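Local coordinates for unsaturated glucuronyl hydrolase (Streptococcus agalactiae, PDB 2ZZR), which hydrolyses unsaturated hyaluronan, chondroitin and heparin disaccharides, releasing the unsaturated uronic acid at their non-reducing end, at residues A[111-116]-A[170-175]. Sequence-based numbering, arbitrary orientation.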
loop_
_atom_site.group_PDB
_atom_site.type_symbol
_atom_site.label_atom_id
_atom_site.label_comp_id
_atom_site.label_asym_id
_atom_site.label_seq_id
_atom_site.Cartn_x
_atom_site.Cartn_y
_atom_site.Cartn_z
ATOM N N ASP A 111 -11.794 -15.127 1.616
ATOM C CA ASP A 111 -12.415 -15.160 0.288
ATOM C C ASP A 111 -12.457 -13.771 -0.328
ATOM O O ASP A 111 -13.517 -13.168 -0.508
ATOM C CB ASP A 111 -13.796 -15.810 0.358
ATOM C CG ASP A 111 -13.736 -17.187 0.949
ATOM O OD1 ASP A 111 -14.396 -17.412 1.988
ATOM O OD2 ASP A 111 -12.985 -18.032 0.406
ATOM N N HIS A 112 -11.261 -13.271 -0.630
ATOM C CA HIS A 112 -11.060 -11.944 -1.181
ATOM C C HIS A 112 -9.636 -11.924 -1.750
ATOM O O HIS A 112 -8.934 -12.942 -1.718
ATOM C CB HIS A 112 -11.263 -10.870 -0.104
ATOM C CG HIS A 112 -10.418 -11.073 1.115
ATOM N ND1 HIS A 112 -10.932 -11.504 2.320
ATOM C CD2 HIS A 112 -9.086 -10.924 1.307
ATOM C CE1 HIS A 112 -9.955 -11.598 3.206
ATOM N NE2 HIS A 112 -8.824 -11.255 2.615
ATOM N N HIS A 113 -9.218 -10.778 -2.272
ATOM C CA HIS A 113 -7.941 -10.671 -2.969
ATOM C C HIS A 113 -6.850 -10.032 -2.103
ATOM O O HIS A 113 -5.751 -9.757 -2.595
ATOM C CB HIS A 113 -8.128 -9.835 -4.237
ATOM C CG HIS A 113 -8.508 -8.416 -3.959
ATOM N ND1 HIS A 113 -9.786 -8.047 -3.590
ATOM C CD2 HIS A 113 -7.770 -7.281 -3.948
ATOM C CE1 HIS A 113 -9.823 -6.740 -3.395
ATOM N NE2 HIS A 113 -8.613 -6.251 -3.609
ATOM N N ASP A 114 -7.155 -9.786 -0.827
ATOM C CA ASP A 114 -6.221 -9.081 0.064
ATOM C C ASP A 114 -5.241 -9.997 0.809
ATOM O O ASP A 114 -4.745 -9.646 1.888
ATOM C CB ASP A 114 -6.983 -8.161 1.029
ATOM C CG ASP A 114 -7.633 -6.986 0.322
ATOM O OD1 ASP A 114 -6.989 -6.373 -0.555
ATOM O OD2 ASP A 114 -8.795 -6.668 0.651
ATOM N N LEU A 115 -4.945 -11.149 0.208
ATOM C CA LEU A 115 -3.997 -12.121 0.774
ATOM C C LEU A 115 -2.588 -11.536 0.924
ATOM O O LEU A 115 -1.869 -11.861 1.875
ATOM C CB LEU A 115 -3.957 -13.402 -0.073
ATOM C CG LEU A 115 -4.989 -14.514 0.188
ATOM C CD1 LEU A 115 -4.812 -15.122 1.575
ATOM C CD2 LEU A 115 -6.416 -14.023 0.004
ATOM N N GLY A 116 -2.210 -10.668 -0.011
ATOM C CA GLY A 116 -0.909 -10.004 0.021
ATOM C C GLY A 116 -0.790 -9.005 1.155
ATOM O O GLY A 116 0.184 -9.030 1.905
ATOM N N ARG A 170 -14.999 -8.221 -11.343
ATOM C CA ARG A 170 -14.248 -6.980 -11.358
ATOM C C ARG A 170 -12.921 -7.141 -10.628
ATOM O O ARG A 170 -12.761 -8.055 -9.806
ATOM C CB ARG A 170 -15.068 -5.868 -10.693
ATOM C CG ARG A 170 -15.134 -5.979 -9.158
ATOM C CD ARG A 170 -16.487 -5.566 -8.583
ATOM N NE ARG A 170 -16.406 -5.402 -7.130
ATOM C CZ ARG A 170 -16.420 -6.400 -6.247
ATOM N NH1 ARG A 170 -16.327 -6.127 -4.952
ATOM N NH2 ARG A 170 -16.522 -7.665 -6.644
ATOM N N LEU A 171 -11.985 -6.249 -10.946
ATOM C CA LEU A 171 -10.759 -6.096 -10.160
ATOM C C LEU A 171 -10.801 -4.763 -9.424
ATOM O O LEU A 171 -11.538 -3.851 -9.808
ATOM C CB LEU A 171 -9.505 -6.188 -11.048
ATOM C CG LEU A 171 -9.260 -5.168 -12.174
ATOM C CD1 LEU A 171 -8.757 -3.809 -11.662
ATOM C CD2 LEU A 171 -8.273 -5.728 -13.204
ATOM N N ILE A 172 -9.995 -4.646 -8.373
ATOM C CA ILE A 172 -9.865 -3.397 -7.633
ATOM C C ILE A 172 -8.385 -3.010 -7.665
ATOM O O ILE A 172 -7.521 -3.885 -7.685
ATOM C CB ILE A 172 -10.427 -3.534 -6.190
ATOM C CG1 ILE A 172 -11.941 -3.824 -6.256
ATOM C CG2 ILE A 172 -10.154 -2.277 -5.356
ATOM C CD1 ILE A 172 -12.592 -4.114 -4.915
ATOM N N ILE A 173 -8.102 -1.713 -7.714
ATOM C CA ILE A 173 -6.734 -1.241 -7.954
ATOM C C ILE A 173 -5.739 -1.666 -6.867
ATOM O O ILE A 173 -4.544 -1.852 -7.148
ATOM C CB ILE A 173 -6.673 0.297 -8.179
ATOM C CG1 ILE A 173 -5.292 0.697 -8.728
ATOM C CG2 ILE A 173 -7.081 1.061 -6.911
ATOM C CD1 ILE A 173 -5.212 2.102 -9.281
ATOM N N ASP A 174 -6.226 -1.842 -5.639
ATOM C CA ASP A 174 -5.322 -2.246 -4.553
ATOM C C ASP A 174 -4.757 -3.658 -4.741
ATOM O O ASP A 174 -3.791 -4.044 -4.079
ATOM C CB ASP A 174 -5.960 -2.046 -3.167
ATOM C CG ASP A 174 -7.088 -3.022 -2.871
ATOM O OD1 ASP A 174 -7.551 -3.014 -1.714
ATOM O OD2 ASP A 174 -7.523 -3.794 -3.754
ATOM N N CYS A 175 -5.336 -4.421 -5.669
ATOM C CA CYS A 175 -4.824 -5.758 -5.960
ATOM C C CYS A 175 -3.402 -5.706 -6.541
ATOM O O CYS A 175 -2.677 -6.702 -6.510
ATOM C CB CYS A 175 -5.768 -6.547 -6.874
ATOM S SG CYS A 175 -5.487 -8.335 -6.808
#
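His113 and Cys175 mark the closest backbone approach, CA to CA 6.5 Å, where the loop leading into helix 115-130 faces the type I turn from Ile172 to Cys175, next to strand 170-172; the turn is closed by Cys175 N bonding to Ile172 O. His113 and Asp174 meet across this gap. His113 CG sits between the backbone N and the carbonyl carbon (chi1 65°), which sends the imidazole out to the turn, and His113 NE2 donates to Asp174 OD2 at 2.7 Å. The bond is fairly straight, 162° at the hydrogen. OD2 lies almost in the ring plane; the donor comes from its syn side but somewhat out of the carboxylate plane, and carboxylate and ring planes are turned 59° apart. Two neighbours approach obliquely from the same side of the ring: Cys175 CB lies 3.6 Å from His113 CD2, and Ile172 CD1 is 4.1 Å from His113 CE1. Leu146 of helix 133-147 also touches the histidine. Over the other ring face, toward the rim, sits Asp114 CG, and this carboxylate runs on toward Asp174, bringing Asp114 OD1 within 3.6 Å of Asp174 OD1 with the two planes perpendicular. His113 thus looks like a second-shell residue positioning Asp174: it holds one oxygen and so probably restrains the rotation of that carboxylate, while the other oxygen faces Asp114. Trp250 and Arg246, both assigned to substrate binding, lie near Asp174. These two aspartates lie in the active site of a glycoside hydrolase family 88 enzyme on its alpha-barrel scaffold, with Asp174 the assigned proton donor and Asp114 the assigned nucleophile.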